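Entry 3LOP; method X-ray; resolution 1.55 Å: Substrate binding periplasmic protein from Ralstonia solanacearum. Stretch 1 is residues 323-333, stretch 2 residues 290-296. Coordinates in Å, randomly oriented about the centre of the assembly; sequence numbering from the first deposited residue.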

ATOM      1  N   ASP A 323     -10.667 -16.253  -2.965  1.00  6.07           N
ATOM      2  CA  ASP A 323      -9.503 -16.572  -2.135  1.00  5.59           C
ATOM      3  C   ASP A 323      -8.203 -16.525  -2.939  1.00  5.86           C
ATOM      4  O   ASP A 323      -7.983 -17.354  -3.821  1.00  5.41           O
ATOM      5  CB  ASP A 323      -9.678 -17.977  -1.544  1.00  6.14           C
ATOM      6  CG  ASP A 323      -8.776 -18.239  -0.349  1.00  7.89           C
ATOM      7  OD1 ASP A 323      -7.703 -17.611  -0.239  1.00  7.82           O
ATOM      8  OD2 ASP A 323      -9.142 -19.097   0.483  1.00 13.03           O
ATOM      9  N   VAL A 324      -7.345 -15.558  -2.625  1.00  4.98           N
ATOM     10  CA  VAL A 324      -6.063 -15.412  -3.304  1.00  7.41           C
ATOM     11  C   VAL A 324      -5.096 -16.454  -2.736  1.00  5.92           C
ATOM     12  O   VAL A 324      -4.048 -16.746  -3.322  1.00  5.84           O
ATOM     13  CB  VAL A 324      -5.494 -13.992  -3.082  1.00  8.76           C
ATOM     14  CG1 VAL A 324      -4.146 -13.851  -3.754  1.00 12.03           C
ATOM     15  CG2 VAL A 324      -6.467 -12.957  -3.629  1.00 11.31           C
ATOM     16  N   GLY A 325      -5.473 -17.016  -1.593  1.00  6.01           N
ATOM     17  CA  GLY A 325      -4.661 -18.023  -0.939  1.00  6.18           C
ATOM     18  C   GLY A 325      -4.643 -17.841   0.567  1.00  6.36           C
ATOM     19  O   GLY A 325      -4.602 -16.717   1.067  1.00  5.65           O
ATOM     20  N   GLY A 326      -4.696 -18.955   1.289  1.00  6.29           N
ATOM     21  CA  GLY A 326      -4.657 -18.910   2.742  1.00  7.79           C
ATOM     22  C   GLY A 326      -5.795 -18.185   3.433  1.00  7.95           C
ATOM     23  O   GLY A 326      -5.680 -17.821   4.605  1.00 10.26           O
ATOM     24  N   GLY A 327      -6.895 -17.962   2.725  1.00  7.26           N
ATOM     25  CA  GLY A 327      -8.015 -17.286   3.347  1.00  7.21           C
ATOM     26  C   GLY A 327      -8.033 -15.785   3.153  1.00  7.75           C
ATOM     27  O   GLY A 327      -8.894 -15.098   3.705  1.00  7.94           O
ATOM     28  N   PHE A 328      -7.077 -15.259   2.395  1.00  5.45           N
ATOM     29  CA  PHE A 328      -7.062 -13.826   2.128  1.00  4.63           C
ATOM     30  C   PHE A 328      -8.056 -13.673   0.990  1.00  6.17           C
ATOM     31  O   PHE A 328      -7.723 -13.858  -0.180  1.00  6.85           O
ATOM     32  CB  PHE A 328      -5.667 -13.356   1.704  1.00  4.26           C
ATOM     33  CG  PHE A 328      -5.548 -11.862   1.587  1.00  5.14           C
ATOM     34  CD1 PHE A 328      -5.915 -11.209   0.416  1.00  6.74           C
ATOM     35  CD2 PHE A 328      -5.106 -11.106   2.666  1.00  6.73           C
ATOM     36  CE1 PHE A 328      -5.846  -9.819   0.321  1.00  7.24           C
ATOM     37  CE2 PHE A 328      -5.035  -9.719   2.584  1.00  7.00           C
ATOM     38  CZ  PHE A 328      -5.406  -9.073   1.408  1.00  7.13           C
ATOM     39  N   THR A 329      -9.292 -13.355   1.356  1.00  5.92           N
ATOM     40  CA  THR A 329     -10.370 -13.225   0.388  1.00  6.63           C
ATOM     41  C   THR A 329     -10.725 -11.791   0.051  1.00  5.82           C
ATOM     42  O   THR A 329     -10.537 -10.883   0.857  1.00  5.97           O
ATOM     43  CB  THR A 329     -11.634 -13.931   0.901  1.00  7.98           C
ATOM     44  OG1 THR A 329     -11.987 -13.397   2.184  1.00  9.54           O
ATOM     45  CG2 THR A 329     -11.387 -15.424   1.032  1.00  8.16           C
ATOM     46  N   VAL A 330     -11.257 -11.604  -1.153  1.00  5.67           N
ATOM     47  CA  VAL A 330     -11.656 -10.293  -1.625  1.00  6.53           C
ATOM     48  C   VAL A 330     -13.126 -10.306  -2.031  1.00  6.73           C
ATOM     49  O   VAL A 330     -13.572 -11.184  -2.771  1.00  6.99           O
ATOM     50  CB  VAL A 330     -10.797  -9.870  -2.834  1.00  8.40           C
ATOM     51  CG1 VAL A 330     -11.197  -8.485  -3.302  1.00  9.69           C
ATOM     52  CG2 VAL A 330      -9.323  -9.906  -2.455  1.00 11.08           C
ATOM     53  N   ASP A 331     -13.878  -9.336  -1.523  1.00  5.92           N
ATOM     54  CA  ASP A 331     -15.297  -9.207  -1.832  1.00  6.30           C
ATOM     55  C   ASP A 331     -15.563  -7.777  -2.295  1.00  6.65           C
ATOM     56  O   ASP A 331     -15.546  -6.845  -1.489  1.00  7.80           O
ATOM     57  CB  ASP A 331     -16.134  -9.529  -0.585  1.00  6.76           C
ATOM     58  CG  ASP A 331     -17.611  -9.234  -0.775  1.00  9.13           C
ATOM     59  OD1 ASP A 331     -18.041  -9.069  -1.934  1.00  9.95           O
ATOM     60  OD2 ASP A 331     -18.344  -9.178   0.239  1.00 11.10           O
ATOM     61  N   PHE A 332     -15.796  -7.608  -3.596  1.00  5.86           N
ATOM     62  CA  PHE A 332     -16.062  -6.284  -4.152  1.00  7.17           C
ATOM     63  C   PHE A 332     -17.548  -6.004  -4.342  1.00  9.68           C
ATOM     64  O   PHE A 332     -17.911  -4.974  -4.907  1.00 12.28           O
ATOM     65  CB  PHE A 332     -15.368  -6.105  -5.511  1.00  6.84           C
ATOM     66  CG  PHE A 332     -13.866  -6.019  -5.440  1.00  5.88           C
ATOM     67  CD1 PHE A 332     -13.234  -5.226  -4.484  1.00  6.37           C
ATOM     68  CD2 PHE A 332     -13.085  -6.681  -6.381  1.00  6.54           C
ATOM     69  CE1 PHE A 332     -11.843  -5.092  -4.473  1.00  5.54           C
ATOM     70  CE2 PHE A 332     -11.693  -6.552  -6.379  1.00  7.22           C
ATOM     71  CZ  PHE A 332     -11.073  -5.755  -5.423  1.00  8.32           C
ATOM     72  N   THR A 333     -18.412  -6.905  -3.884  1.00 10.56           N
ATOM     73  CA  THR A 333     -19.850  -6.696  -4.058  1.00 11.41           C
ATOM     74  C   THR A 333     -20.374  -5.509  -3.251  1.00 11.99           C
ATOM     75  O   THR A 333     -21.377  -4.896  -3.620  1.00 14.52           O
ATOM     76  CB  THR A 333     -20.664  -7.966  -3.709  1.00 12.35           C
ATOM     77  OG1 THR A 333     -20.471  -8.313  -2.335  1.00 12.83           O
ATOM     78  CG2 THR A 333     -20.230  -9.124  -4.594  1.00 12.40           C
TER
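Stretch 2 290-296: FVAAKVL

A helix that packs on a β-hairpin usually does so through one stripe of side chains, and in this periplasmic binding protein the centre of that stripe is valine on valine. Val-295 points toward stretch 1 and comes within 3.7 Å of Val-324, measured between Val-295 CG2 and Val-324 CG2; their CA atoms are the nearest pair across the stretches, with Val-324 CA and Val-295 CA 6.9 Å apart. The same methyl, Val-295 CG2, lies 3.8 Å from Val-330 CG2, so that it touches both the residue before the turn and the short strand after it. The other methyl reaches further along stretch 1, where Val-295 CG1 approaches Phe-332 CE2 at 3.7 Å, obliquely to the ring.

One helical turn earlier, Val-291 repeats the arrangement against the last residue of the turn, Phe-328, and the residue just before it, Val-324. Its CG1 lies 3.9 Å from Phe-328 CE1, again oblique to the ring, and Val-291 CG2 stands 4.4 Å from Val-324 CG1, a looser contact. Going from Val-291 to Val-295 along the helix therefore leads from Phe-328 toward Phe-332, and in this sense the helix and the later part of stretch 1 advance in the same general direction. Val-324, buried and with chi1 in the t well, touches both helix valines and accounts for the largest share of the covered surface.

Residues 290-296 are helical throughout and belong to a longer helix that extends beyond them at both ends; the i to i+4 ladder is regular, with Lys-294 N to Phe-290 O, Val-295 N to Val-291 O and Leu-296 N to Ala-292 O all at 3.0 Å. The contacting side chains are spaced three and four residues apart, while Ala-292 and Leu-296 point away from the contact, as expected for the other side of the helix.

The apolar patch gives way to a polar edge at Lys-294. All four of its chi angles are t, and the extended chain runs alongside Val-324, bringing Lys-294 CD to 3.4 Å from Val-324 CG1 before the amine donates a hydrogen bond from Lys-294 NZ to Val-324 O at 2.9 Å. Such a lysine serves twice, its methylenes covering a valine and its charged end meeting a main-chain carbonyl. Water 1 extends the link, accepting from Lys-294 NZ at 3.1 Å and donating to Asp-323 O at 2.7 Å.

The turn beyond this edge is held from within. Gly-325 to Phe-328 form a type I' turn, closed by the hydrogen bond from Phe-328 N to Gly-325 O at 3.2 Å; next to it, Val-324 N donates to Phe-328 O at 3.0 Å. Asp-323 points away from the helix and uses its carboxylate to accept from the turn, with Gly-325 N to Asp-323 OD1 at 2.7 Å and Gly-327 N to Asp-323 OD1 at 3.1 Å. The backbone angles of Gly-325 and Gly-327 themselves call for glycine.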

ATOM      1  N   PHE A 290       1.703  -8.430  -6.091  1.00  2.70           N
ATOM      2  CA  PHE A 290       1.431  -9.812  -6.482  1.00  2.82           C
ATOM      3  C   PHE A 290      -0.060 -10.104  -6.264  1.00  3.14           C
ATOM      4  O   PHE A 290      -0.747 -10.630  -7.149  1.00  3.97           O
ATOM      5  CB  PHE A 290       2.293 -10.736  -5.607  1.00  3.02           C
ATOM      6  CG  PHE A 290       2.343 -12.174  -6.058  1.00  3.00           C
ATOM      7  CD1 PHE A 290       3.241 -12.581  -7.042  1.00  3.36           C
ATOM      8  CD2 PHE A 290       1.539 -13.129  -5.452  1.00  4.79           C
ATOM      9  CE1 PHE A 290       3.338 -13.930  -7.409  1.00  3.36           C
ATOM     10  CE2 PHE A 290       1.626 -14.479  -5.813  1.00  4.17           C
ATOM     11  CZ  PHE A 290       2.527 -14.877  -6.791  1.00  3.07           C
ATOM     12  N   VAL A 291      -0.553  -9.743  -5.083  1.00  2.98           N
ATOM     13  CA  VAL A 291      -1.953  -9.958  -4.723  1.00  2.80           C
ATOM     14  C   VAL A 291      -2.910  -9.171  -5.615  1.00  2.43           C
ATOM     15  O   VAL A 291      -3.923  -9.703  -6.070  1.00  2.64           O
ATOM     16  CB  VAL A 291      -2.194  -9.587  -3.235  1.00  3.44           C
ATOM     17  CG1 VAL A 291      -3.683  -9.523  -2.933  1.00  4.66           C
ATOM     18  CG2 VAL A 291      -1.537 -10.628  -2.334  1.00  3.17           C
ATOM     19  N   ALA A 292      -2.593  -7.906  -5.869  1.00  2.90           N
ATOM     20  CA  ALA A 292      -3.451  -7.086  -6.715  1.00  1.81           C
ATOM     21  C   ALA A 292      -3.532  -7.692  -8.110  1.00  2.96           C
ATOM     22  O   ALA A 292      -4.612  -7.790  -8.699  1.00  2.65           O
ATOM     23  CB  ALA A 292      -2.917  -5.665  -6.786  1.00  3.43           C
ATOM     24  N   ALA A 293      -2.383  -8.112  -8.633  1.00  2.38           N
ATOM     25  CA  ALA A 293      -2.336  -8.712  -9.959  1.00  3.42           C
ATOM     26  C   ALA A 293      -3.161  -9.995 -10.020  1.00  3.23           C
ATOM     27  O   ALA A 293      -3.861 -10.238 -11.000  1.00  3.67           O
ATOM     28  CB  ALA A 293      -0.892  -8.998 -10.358  1.00  3.67           C
ATOM     29  N   LYS A 294      -3.088 -10.809  -8.968  1.00  3.84           N
ATOM     30  CA  LYS A 294      -3.837 -12.061  -8.944  1.00  3.67           C
ATOM     31  C   LYS A 294      -5.343 -11.804  -8.890  1.00  4.23           C
ATOM     32  O   LYS A 294      -6.119 -12.502  -9.537  1.00  3.86           O
ATOM     33  CB  LYS A 294      -3.404 -12.929  -7.757  1.00  4.91           C
ATOM     34  CG  LYS A 294      -4.001 -14.327  -7.802  1.00  4.95           C
ATOM     35  CD  LYS A 294      -3.358 -15.257  -6.790  1.00  6.00           C
ATOM     36  CE  LYS A 294      -3.914 -16.666  -6.934  1.00  7.11           C
ATOM     37  NZ  LYS A 294      -3.284 -17.605  -5.964  1.00  4.77           N
ATOM     38  N   VAL A 295      -5.755 -10.804  -8.114  1.00  3.51           N
ATOM     39  CA  VAL A 295      -7.171 -10.463  -8.019  1.00  3.40           C
ATOM     40  C   VAL A 295      -7.673 -10.014  -9.392  1.00  3.43           C
ATOM     41  O   VAL A 295      -8.748 -10.418  -9.839  1.00  3.51           O
ATOM     42  CB  VAL A 295      -7.403  -9.333  -6.991  1.00  3.30           C
ATOM     43  CG1 VAL A 295      -8.814  -8.776  -7.125  1.00  3.57           C
ATOM     44  CG2 VAL A 295      -7.191  -9.870  -5.585  1.00  4.54           C
ATOM     45  N   LEU A 296      -6.890  -9.171 -10.060  1.00  2.55           N
ATOM     46  CA  LEU A 296      -7.264  -8.692 -11.384  1.00  2.16           C
ATOM     47  C   LEU A 296      -7.307  -9.855 -12.373  1.00  4.21           C
ATOM     48  O   LEU A 296      -8.211  -9.939 -13.199  1.00  3.16           O
ATOM     49  CB  LEU A 296      -6.267  -7.630 -11.865  1.00  3.86           C
ATOM     50  CG  LEU A 296      -6.448  -7.116 -13.297  1.00  3.02           C
ATOM     51  CD1 LEU A 296      -7.858  -6.562 -13.500  1.00  4.49           C
ATOM     52  CD2 LEU A 296      -5.406  -6.037 -13.568  1.00  4.49           C
TER
HETATM   53  O   HOH W   1      -5.982 -18.761  -5.072  1.00 11.60           O